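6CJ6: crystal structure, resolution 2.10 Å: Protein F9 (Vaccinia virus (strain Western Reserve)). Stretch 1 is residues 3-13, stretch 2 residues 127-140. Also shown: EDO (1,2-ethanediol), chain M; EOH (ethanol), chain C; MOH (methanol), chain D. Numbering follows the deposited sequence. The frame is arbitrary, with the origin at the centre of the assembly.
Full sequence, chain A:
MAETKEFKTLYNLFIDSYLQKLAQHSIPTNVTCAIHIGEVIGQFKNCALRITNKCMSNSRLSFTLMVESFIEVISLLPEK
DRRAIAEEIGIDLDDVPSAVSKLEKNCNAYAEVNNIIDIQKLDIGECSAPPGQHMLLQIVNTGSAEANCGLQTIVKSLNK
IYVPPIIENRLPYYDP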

ATOM      1  N   GLU A   3     -12.731   6.984 -23.212  1.00 65.62           N
ATOM      2  CA  GLU A   3     -12.066   6.214 -22.172  1.00 70.49           C
ATOM      3  C   GLU A   3     -12.622   6.589 -20.803  1.00 70.76           C
ATOM      4  O   GLU A   3     -13.063   7.719 -20.577  1.00 72.45           O
ATOM      5  CB  GLU A   3     -10.564   6.492 -22.204  1.00 71.93           C
ATOM      6  CG  GLU A   3      -9.933   6.297 -23.575  1.00 75.93           C
ATOM      7  CD  GLU A   3      -8.707   7.165 -23.782  1.00 79.49           C
ATOM      8  OE1 GLU A   3      -8.504   8.106 -22.986  1.00 86.91           O
ATOM      9  OE2 GLU A   3      -7.949   6.907 -24.740  1.00 78.07           O
ATOM     10  N   THR A   4     -12.601   5.625 -19.886  1.00 60.98           N
ATOM     11  CA  THR A   4     -13.098   5.871 -18.540  1.00 60.44           C
ATOM     12  C   THR A   4     -12.151   6.797 -17.783  1.00 54.89           C
ATOM     13  O   THR A   4     -10.927   6.686 -17.896  1.00 54.99           O
ATOM     14  CB  THR A   4     -13.255   4.551 -17.781  1.00 58.60           C
ATOM     15  OG1 THR A   4     -11.993   3.875 -17.720  1.00 56.27           O
ATOM     16  CG2 THR A   4     -14.272   3.654 -18.472  1.00 53.94           C
ATOM     17  N   LYS A   5     -12.726   7.718 -17.015  1.00 47.54           N
ATOM     18  CA  LYS A   5     -11.945   8.661 -16.227  1.00 55.70           C
ATOM     19  C   LYS A   5     -11.615   8.069 -14.861  1.00 49.26           C
ATOM     20  O   LYS A   5     -12.392   7.303 -14.288  1.00 48.04           O
ATOM     21  CB  LYS A   5     -12.707   9.976 -16.052  1.00 54.66           C
ATOM     22  N   GLU A   6     -10.451   8.438 -14.337  1.00 51.13           N
ATOM     23  CA  GLU A   6      -9.979   7.841 -13.096  1.00 48.56           C
ATOM     24  C   GLU A   6     -10.799   8.337 -11.910  1.00 42.21           C
ATOM     25  O   GLU A   6     -11.033   9.540 -11.759  1.00 47.28           O
ATOM     26  CB  GLU A   6      -8.500   8.158 -12.888  1.00 47.11           C
ATOM     27  CG  GLU A   6      -7.896   7.503 -11.657  1.00 43.79           C
ATOM     28  CD  GLU A   6      -6.388   7.627 -11.620  1.00 45.93           C
ATOM     29  OE1 GLU A   6      -5.787   7.847 -12.693  1.00 49.77           O
ATOM     30  OE2 GLU A   6      -5.803   7.511 -10.522  1.00 49.22           O
ATOM     31  N   PHE A   7     -11.237   7.400 -11.072  1.00 34.47           N
ATOM     32  CA  PHE A   7     -11.929   7.695  -9.818  1.00 44.18           C
ATOM     33  C   PHE A   7     -10.863   7.660  -8.725  1.00 39.62           C
ATOM     34  O   PHE A   7     -10.580   6.615  -8.139  1.00 35.52           O
ATOM     35  CB  PHE A   7     -13.034   6.669  -9.587  1.00 38.45           C
ATOM     36  CG  PHE A   7     -13.882   6.942  -8.378  1.00 42.23           C
ATOM     37  CD1 PHE A   7     -14.835   7.947  -8.397  1.00 49.18           C
ATOM     38  CD2 PHE A   7     -13.743   6.177  -7.231  1.00 38.66           C
ATOM     39  CE1 PHE A   7     -15.624   8.195  -7.287  1.00 47.90           C
ATOM     40  CE2 PHE A   7     -14.527   6.420  -6.118  1.00 41.24           C
ATOM     41  CZ  PHE A   7     -15.468   7.431  -6.145  1.00 47.51           C
ATOM     42  N   LYS A   8     -10.263   8.818  -8.456  1.00 38.15           N
ATOM     43  CA  LYS A   8      -9.080   8.884  -7.606  1.00 43.54           C
ATOM     44  C   LYS A   8      -9.438   8.851  -6.127  1.00 34.93           C
ATOM     45  O   LYS A   8     -10.457   9.402  -5.701  1.00 37.19           O
ATOM     46  CB  LYS A   8      -8.274  10.145  -7.908  1.00 41.48           C
ATOM     47  CG  LYS A   8      -7.325   9.992  -9.076  1.00 44.06           C
ATOM     48  CD  LYS A   8      -6.617  11.290  -9.392  1.00 49.07           C
ATOM     49  CE  LYS A   8      -5.713  11.116 -10.590  1.00 47.14           C
ATOM     50  NZ  LYS A   8      -5.186  12.417 -11.059  1.00 57.76           N
ATOM     51  N   THR A   9      -8.581   8.197  -5.345  1.00 33.98           N
ATOM     52  CA  THR A   9      -8.698   8.117  -3.898  1.00 28.32           C
ATOM     53  C   THR A   9      -7.366   8.520  -3.279  1.00 31.63           C
ATOM     54  O   THR A   9      -6.406   8.856  -3.979  1.00 27.56           O
ATOM     55  CB  THR A   9      -9.066   6.699  -3.443  1.00 29.95           C
ATOM     56  OG1 THR A   9      -7.929   5.842  -3.603  1.00 34.25           O
ATOM     57  CG2 THR A   9     -10.233   6.153  -4.254  1.00 35.08           C
ATOM     58  N   LEU A  10      -7.305   8.470  -1.945  1.00 34.32           N
ATOM     59  CA  LEU A  10      -6.068   8.810  -1.251  1.00 26.48           C
ATOM     60  C   LEU A  10      -4.958   7.804  -1.528  1.00 30.45           C
ATOM     61  O   LEU A  10      -3.779   8.174  -1.514  1.00 28.28           O
ATOM     62  CB  LEU A  10      -6.307   8.928   0.253  1.00 33.55           C
ATOM     63  CG  LEU A  10      -6.639  10.327   0.767  1.00 41.34           C
ATOM     64  CD1 LEU A  10      -6.676  10.337   2.285  1.00 42.07           C
ATOM     65  CD2 LEU A  10      -5.621  11.323   0.246  1.00 35.72           C
ATOM     66  N   TYR A  11      -5.303   6.536  -1.771  1.00 25.83           N
ATOM     67  CA  TYR A  11      -4.265   5.554  -2.061  1.00 23.31           C
ATOM     68  C   TYR A  11      -3.482   5.921  -3.313  1.00 30.79           C
ATOM     69  O   TYR A  11      -2.285   5.622  -3.404  1.00 28.44           O
ATOM     70  CB  TYR A  11      -4.851   4.145  -2.171  1.00 23.43           C
ATOM     71  CG  TYR A  11      -3.810   3.104  -2.523  1.00 25.51           C
ATOM     72  CD1 TYR A  11      -2.883   2.675  -1.583  1.00 31.88           C
ATOM     73  CD2 TYR A  11      -3.741   2.565  -3.802  1.00 25.89           C
ATOM     74  CE1 TYR A  11      -1.920   1.736  -1.904  1.00 29.91           C
ATOM     75  CE2 TYR A  11      -2.789   1.619  -4.131  1.00 26.59           C
ATOM     76  CZ  TYR A  11      -1.883   1.207  -3.178  1.00 29.39           C
ATOM     77  OH  TYR A  11      -0.932   0.268  -3.502  1.00 34.08           O
ATOM     78  N   ASN A  12      -4.133   6.571  -4.283  1.00 34.34           N
ATOM     79  CA  ASN A  12      -3.420   7.055  -5.461  1.00 32.59           C
ATOM     80  C   ASN A  12      -2.297   8.005  -5.066  1.00 27.87           C
ATOM     81  O   ASN A  12      -1.165   7.884  -5.548  1.00 25.77           O
ATOM     82  CB  ASN A  12      -4.394   7.746  -6.413  1.00 28.54           C
ATOM     83  CG  ASN A  12      -5.406   6.789  -7.003  1.00 40.40           C
ATOM     84  OD1 ASN A  12      -6.538   6.690  -6.525  1.00 38.89           O
ATOM     85  ND2 ASN A  12      -5.002   6.075  -8.048  1.00 32.63           N
ATOM     86  N   LEU A  13      -2.592   8.963  -4.185  1.00 24.54           N
ATOM     87  CA  LEU A  13      -1.555   9.882  -3.729  1.00 32.70           C
ATOM     88  C   LEU A  13      -0.466   9.145  -2.960  1.00 29.43           C
ATOM     89  O   LEU A  13       0.724   9.449  -3.110  1.00 34.41           O
ATOM     90  CB  LEU A  13      -2.170  10.988  -2.873  1.00 34.53           C
ATOM     91  CG  LEU A  13      -3.298  11.781  -3.534  1.00 38.40           C
ATOM     92  CD1 LEU A  13      -3.734  12.940  -2.652  1.00 46.37           C
ATOM     93  CD2 LEU A  13      -2.871  12.275  -4.909  1.00 52.15           C
ATOM     94  N   CYS A 127     -12.792  -2.507  -4.734  1.00 26.83           N
ATOM     95  CA  CYS A 127     -12.304  -1.749  -5.884  1.00 28.12           C
ATOM     96  C   CYS A 127     -13.499  -1.480  -6.796  1.00 32.90           C
ATOM     97  O   CYS A 127     -13.766  -2.246  -7.727  1.00 28.50           O
ATOM     98  CB  CYS A 127     -11.207  -2.528  -6.613  1.00 26.78           C
ATOM     99  SG  CYS A 127     -10.330  -1.572  -7.866  1.00 32.45           S
ATOM    100  N   SER A 128     -14.214  -0.385  -6.534  1.00 33.99           N
ATOM    101  CA  SER A 128     -15.442  -0.061  -7.247  1.00 33.04           C
ATOM    102  C   SER A 128     -15.444   1.402  -7.675  1.00 36.17           C
ATOM    103  O   SER A 128     -14.996   2.278  -6.930  1.00 38.03           O
ATOM    104  CB  SER A 128     -16.671  -0.343  -6.377  1.00 36.62           C
ATOM    105  OG  SER A 128     -16.598   0.361  -5.150  1.00 46.31           O
ATOM    106  N   ALA A 129     -15.966   1.657  -8.872  1.00 35.01           N
ATOM    107  CA  ALA A 129     -16.061   2.990  -9.447  1.00 37.74           C
ATOM    108  C   ALA A 129     -17.388   3.122 -10.179  1.00 36.18           C
ATOM    109  O   ALA A 129     -17.942   2.121 -10.650  1.00 35.09           O
ATOM    110  CB  ALA A 129     -14.916   3.251 -10.439  1.00 31.81           C
ATOM    111  N   PRO A 130     -17.920   4.339 -10.289  1.00 40.61           N
ATOM    112  CA  PRO A 130     -19.190   4.542 -11.007  1.00 39.76           C
ATOM    113  C   PRO A 130     -19.043   4.212 -12.481  1.00 39.94           C
ATOM    114  O   PRO A 130     -17.918   4.082 -12.989  1.00 38.57           O
ATOM    115  CB  PRO A 130     -19.467   6.042 -10.808  1.00 41.35           C
ATOM    116  CG  PRO A 130     -18.695   6.418  -9.594  1.00 39.79           C
ATOM    117  CD  PRO A 130     -17.460   5.571  -9.624  1.00 43.06           C
ATOM    118  N   PRO A 131     -20.156   4.056 -13.203  1.00 46.85           N
ATOM    119  CA  PRO A 131     -20.066   3.800 -14.647  1.00 40.40           C
ATOM    120  C   PRO A 131     -19.438   4.980 -15.370  1.00 38.61           C
ATOM    121  O   PRO A 131     -19.694   6.142 -15.046  1.00 36.83           O
ATOM    122  CB  PRO A 131     -21.529   3.606 -15.064  1.00 48.72           C
ATOM    123  CG  PRO A 131     -22.242   3.236 -13.809  1.00 48.74           C
ATOM    124  CD  PRO A 131     -21.545   3.987 -12.718  1.00 43.32           C
ATOM    125  N   GLY A 132     -18.612   4.671 -16.366  1.00 40.90           N
ATOM    126  CA  GLY A 132     -17.829   5.682 -17.038  1.00 45.25           C
ATOM    127  C   GLY A 132     -16.558   6.079 -16.320  1.00 50.16           C
ATOM    128  O   GLY A 132     -15.851   6.977 -16.797  1.00 46.30           O
ATOM    129  N   GLN A 133     -16.247   5.448 -15.190  1.00 44.63           N
ATOM    130  CA  GLN A 133     -15.038   5.727 -14.433  1.00 45.62           C
ATOM    131  C   GLN A 133     -14.334   4.422 -14.083  1.00 50.91           C
ATOM    132  O   GLN A 133     -14.855   3.326 -14.311  1.00 43.67           O
ATOM    133  CB  GLN A 133     -15.335   6.526 -13.155  1.00 45.37           C
ATOM    134  CG  GLN A 133     -15.780   7.958 -13.397  1.00 49.28           C
ATOM    135  CD  GLN A 133     -15.661   8.818 -12.155  1.00 44.08           C
ATOM    136  OE1 GLN A 133     -14.574   9.283 -11.813  1.00 39.06           O
ATOM    137  NE2 GLN A 133     -16.779   9.028 -11.468  1.00 40.57           N
ATOM    138  N   HIS A 134     -13.133   4.551 -13.522  1.00 47.40           N
ATOM    139  CA  HIS A 134     -12.357   3.399 -13.092  1.00 39.91           C
ATOM    140  C   HIS A 134     -11.531   3.788 -11.877  1.00 40.46           C
ATOM    141  O   HIS A 134     -11.070   4.927 -11.761  1.00 40.21           O
ATOM    142  CB  HIS A 134     -11.434   2.882 -14.204  1.00 44.60           C
ATOM    143  CG  HIS A 134     -10.298   3.804 -14.533  1.00 47.81           C
ATOM    144  ND1 HIS A 134     -10.403   4.811 -15.468  1.00 52.50           N
ATOM    145  CD2 HIS A 134      -9.031   3.863 -14.058  1.00 44.50           C
ATOM    146  CE1 HIS A 134      -9.252   5.454 -15.553  1.00 48.60           C
ATOM    147  NE2 HIS A 134      -8.403   4.899 -14.707  1.00 40.87           N
ATOM    148  N   MET A 135     -11.350   2.835 -10.967  1.00 37.86           N
ATOM    149  CA  MET A 135     -10.483   3.020  -9.809  1.00 34.26           C
ATOM    150  C   MET A 135      -9.130   2.391 -10.120  1.00 35.82           C
ATOM    151  O   MET A 135      -9.005   1.164 -10.164  1.00 29.98           O
ATOM    152  CB  MET A 135     -11.087   2.409  -8.546  1.00 29.65           C
ATOM    153  CG  MET A 135     -10.152   2.488  -7.347  1.00 31.97           C
ATOM    154  SD  MET A 135     -10.879   1.907  -5.803  1.00 36.46           S
ATOM    155  CE  MET A 135     -12.139   3.151  -5.530  1.00 34.24           C
ATOM    156  N   LEU A 136      -8.126   3.233 -10.342  1.00 37.35           N
ATOM    157  CA  LEU A 136      -6.769   2.741 -10.518  1.00 34.52           C
ATOM    158  C   LEU A 136      -6.192   2.346  -9.165  1.00 37.28           C
ATOM    159  O   LEU A 136      -6.238   3.122  -8.207  1.00 36.06           O
ATOM    160  CB  LEU A 136      -5.898   3.820 -11.161  1.00 37.70           C
ATOM    161  CG  LEU A 136      -4.423   3.447 -11.313  1.00 38.74           C
ATOM    162  CD1 LEU A 136      -4.255   2.371 -12.379  1.00 42.29           C
ATOM    163  CD2 LEU A 136      -3.579   4.671 -11.630  1.00 39.93           C
ATOM    164  N   LEU A 137      -5.644   1.133  -9.091  1.00 35.74           N
ATOM    165  CA  LEU A 137      -5.129   0.576  -7.838  1.00 30.90           C
ATOM    166  C   LEU A 137      -3.774  -0.065  -8.137  1.00 29.12           C
ATOM    167  O   LEU A 137      -3.694  -1.249  -8.474  1.00 31.35           O
ATOM    168  CB  LEU A 137      -6.116  -0.427  -7.259  1.00 31.81           C
ATOM    169  CG  LEU A 137      -6.204  -0.496  -5.739  1.00 32.77           C
ATOM    170  CD1 LEU A 137      -6.454   0.889  -5.184  1.00 37.33           C
ATOM    171  CD2 LEU A 137      -7.309  -1.446  -5.321  1.00 36.29           C
ATOM    172  N   GLN A 138      -2.710   0.724  -8.013  1.00 28.74           N
ATOM    173  CA  GLN A 138      -1.358   0.238  -8.260  1.00 37.71           C
ATOM    174  C   GLN A 138      -0.879  -0.573  -7.062  1.00 31.05           C
ATOM    175  O   GLN A 138      -0.745  -0.038  -5.956  1.00 30.24           O
ATOM    176  CB  GLN A 138      -0.424   1.416  -8.512  1.00 35.49           C
ATOM    177  CG  GLN A 138      -0.691   2.129  -9.819  1.00 34.99           C
ATOM    178  CD  GLN A 138      -0.321   3.591  -9.764  1.00 42.45           C
ATOM    179  OE1 GLN A 138      -1.096   4.420  -9.281  1.00 42.21           O
ATOM    180  NE2 GLN A 138       0.867   3.920 -10.257  1.00 40.99           N
ATOM    181  N   ILE A 139      -0.619  -1.859  -7.281  1.00 28.06           N
ATOM    182  CA  ILE A 139      -0.143  -2.768  -6.245  1.00 22.53           C
ATOM    183  C   ILE A 139       1.285  -3.163  -6.597  1.00 28.25           C
ATOM    184  O   ILE A 139       1.534  -3.722  -7.674  1.00 30.17           O
ATOM    185  CB  ILE A 139      -1.053  -4.000  -6.107  1.00 21.97           C
ATOM    186  CG1 ILE A 139      -2.246  -3.694  -5.197  1.00 39.45           C
ATOM    187  CG2 ILE A 139      -0.287  -5.183  -5.547  1.00 25.00           C
ATOM    188  CD1 ILE A 139      -3.312  -2.834  -5.823  1.00 32.69           C
ATOM    189  N   VAL A 140       2.223  -2.868  -5.701  1.00 27.76           N
ATOM    190  CA  VAL A 140       3.639  -3.129  -5.935  1.00 29.70           C
ATOM    191  C   VAL A 140       4.112  -4.215  -4.980  1.00 29.62           C
ATOM    192  O   VAL A 140       3.905  -4.121  -3.764  1.00 33.78           O
ATOM    193  CB  VAL A 140       4.488  -1.849  -5.820  1.00 35.78           C
ATOM    194  CG1 VAL A 140       4.209  -1.123  -4.515  1.00 35.51           C
ATOM    195  CG2 VAL A 140       5.968  -2.179  -5.948  1.00 37.24           C
TER
HETATM  196  C1  EDO M 209     -14.083  -0.376 -18.035  1.00 60.15           C
HETATM  197  O1  EDO M 209     -14.046  -0.267 -19.463  1.00 55.65           O
HETATM  198  C2  EDO M 209     -12.684  -0.159 -17.473  1.00 55.49           C
HETATM  199  O2  EDO M 209     -12.267   1.185 -17.736  1.00 51.32           O
HETATM  200  C1  EOH C 229     -16.621  10.299 -19.444  1.00 71.16           C
HETATM  201  C2  EOH C 229     -16.478  10.664 -20.876  1.00 59.78           C
HETATM  202  O   EOH C 229     -16.038   9.011 -19.273  1.00 68.92           O
HETATM  203  C   MOH D 241       5.602  -2.822  -0.178  1.00 34.54           C
HETATM  204  O   MOH D 241       4.808  -3.926  -0.561  1.00 41.92           O

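The N-terminal stretch lies alongside residues 127-140 of the same chain, more than 120 residues away in sequence. Residues 5-6 form a short strand parallel to the start of the strand 133-140. Beyond it, the chain turns through a loop into a helix. Together the two stretches bury 819 Å² of surface, both sides summed.

Glu-3 makes no contact with the second stretch, and the residue is poorly ordered. Contact begins at Thr-4, whose CB points toward the partner. Its OG1 forms a hydrogen bond with His-134 ND1 at 2.9 Å; either atom could be the donor. OG1 also lies 2.7 Å from O2 of a 1,2-ethanediol molecule, probably from the crystallisation liquor. The CA of Thr-4 sits 3.4 Å from Gly-132 O, a CA-H...O contact.

Lys-5 bonds through its backbone at both ends. Its N donates to Gly-132 O at 3.2 Å, and its O accepts from His-134 N at 3.0 Å. One residue thus reaches two partners on either side of Gln-133, the usual pattern of a parallel pairing. Lys-5 O also lies 3.1 Å from Gln-133 CA. The Lys-5 side chain is not modelled beyond CB. Gly-132 belongs to a type II turn from Pro-130 to Gln-133, closed by a 3.1 Å hydrogen bond from Gln-133 N to Pro-130 O. Its phi of 82° suits glycine, because a CB would be jammed against the preceding carbonyl O.

Glu-6 pairs with His-134, and their side chains share one face of the sheet. The CA of Glu-6 lies over the His-134 ring, 3.8 Å from its centroid, in a CH-pi contact. Glu-6 OE2 comes within 3.7 Å of Leu-136 CB.

Phe-7 N donates to His-134 O at 2.6 Å, a short and nearly straight bond that extends the backbone ladder. Phe-7 has the largest area covered by the other stretch. Pro-130 CD lies over one face of the Phe-7 ring, 4.0 Å from the centroid. Met-135 CE meets the ring edge, 3.8 Å from Phe-7 CD2, and Ala-129 CB packs 4.0 Å from Phe-7 CB. These apolar groups pack against the Phe-7 side chain.

Lys-8 points away. Thr-9 CG2 touches Met-135 CE at 3.8 Å, so one methyl group serves both Phe-7 and Thr-9. Thr-9 also caps the helix: its OG1 accepts a weak bond from Tyr-11 N at 3.3 Å.

Leu-10 is out of reach, but Tyr-11 points toward the strand. Its OH donates to Gln-138 O at a very short 2.5 Å, while its CD2 packs 3.5 Å from Leu-137 CD1. The ring thus combines a polar anchor with an apolar contact.

Asn-12 uses both ends of its amide. OD1 accepts from Thr-9 N at 2.8 Å, bracing the start of the helix. ND2 donates to Leu-136 O at 3.2 Å, tying the helix to the strand. Leu-13 lies beyond the contact.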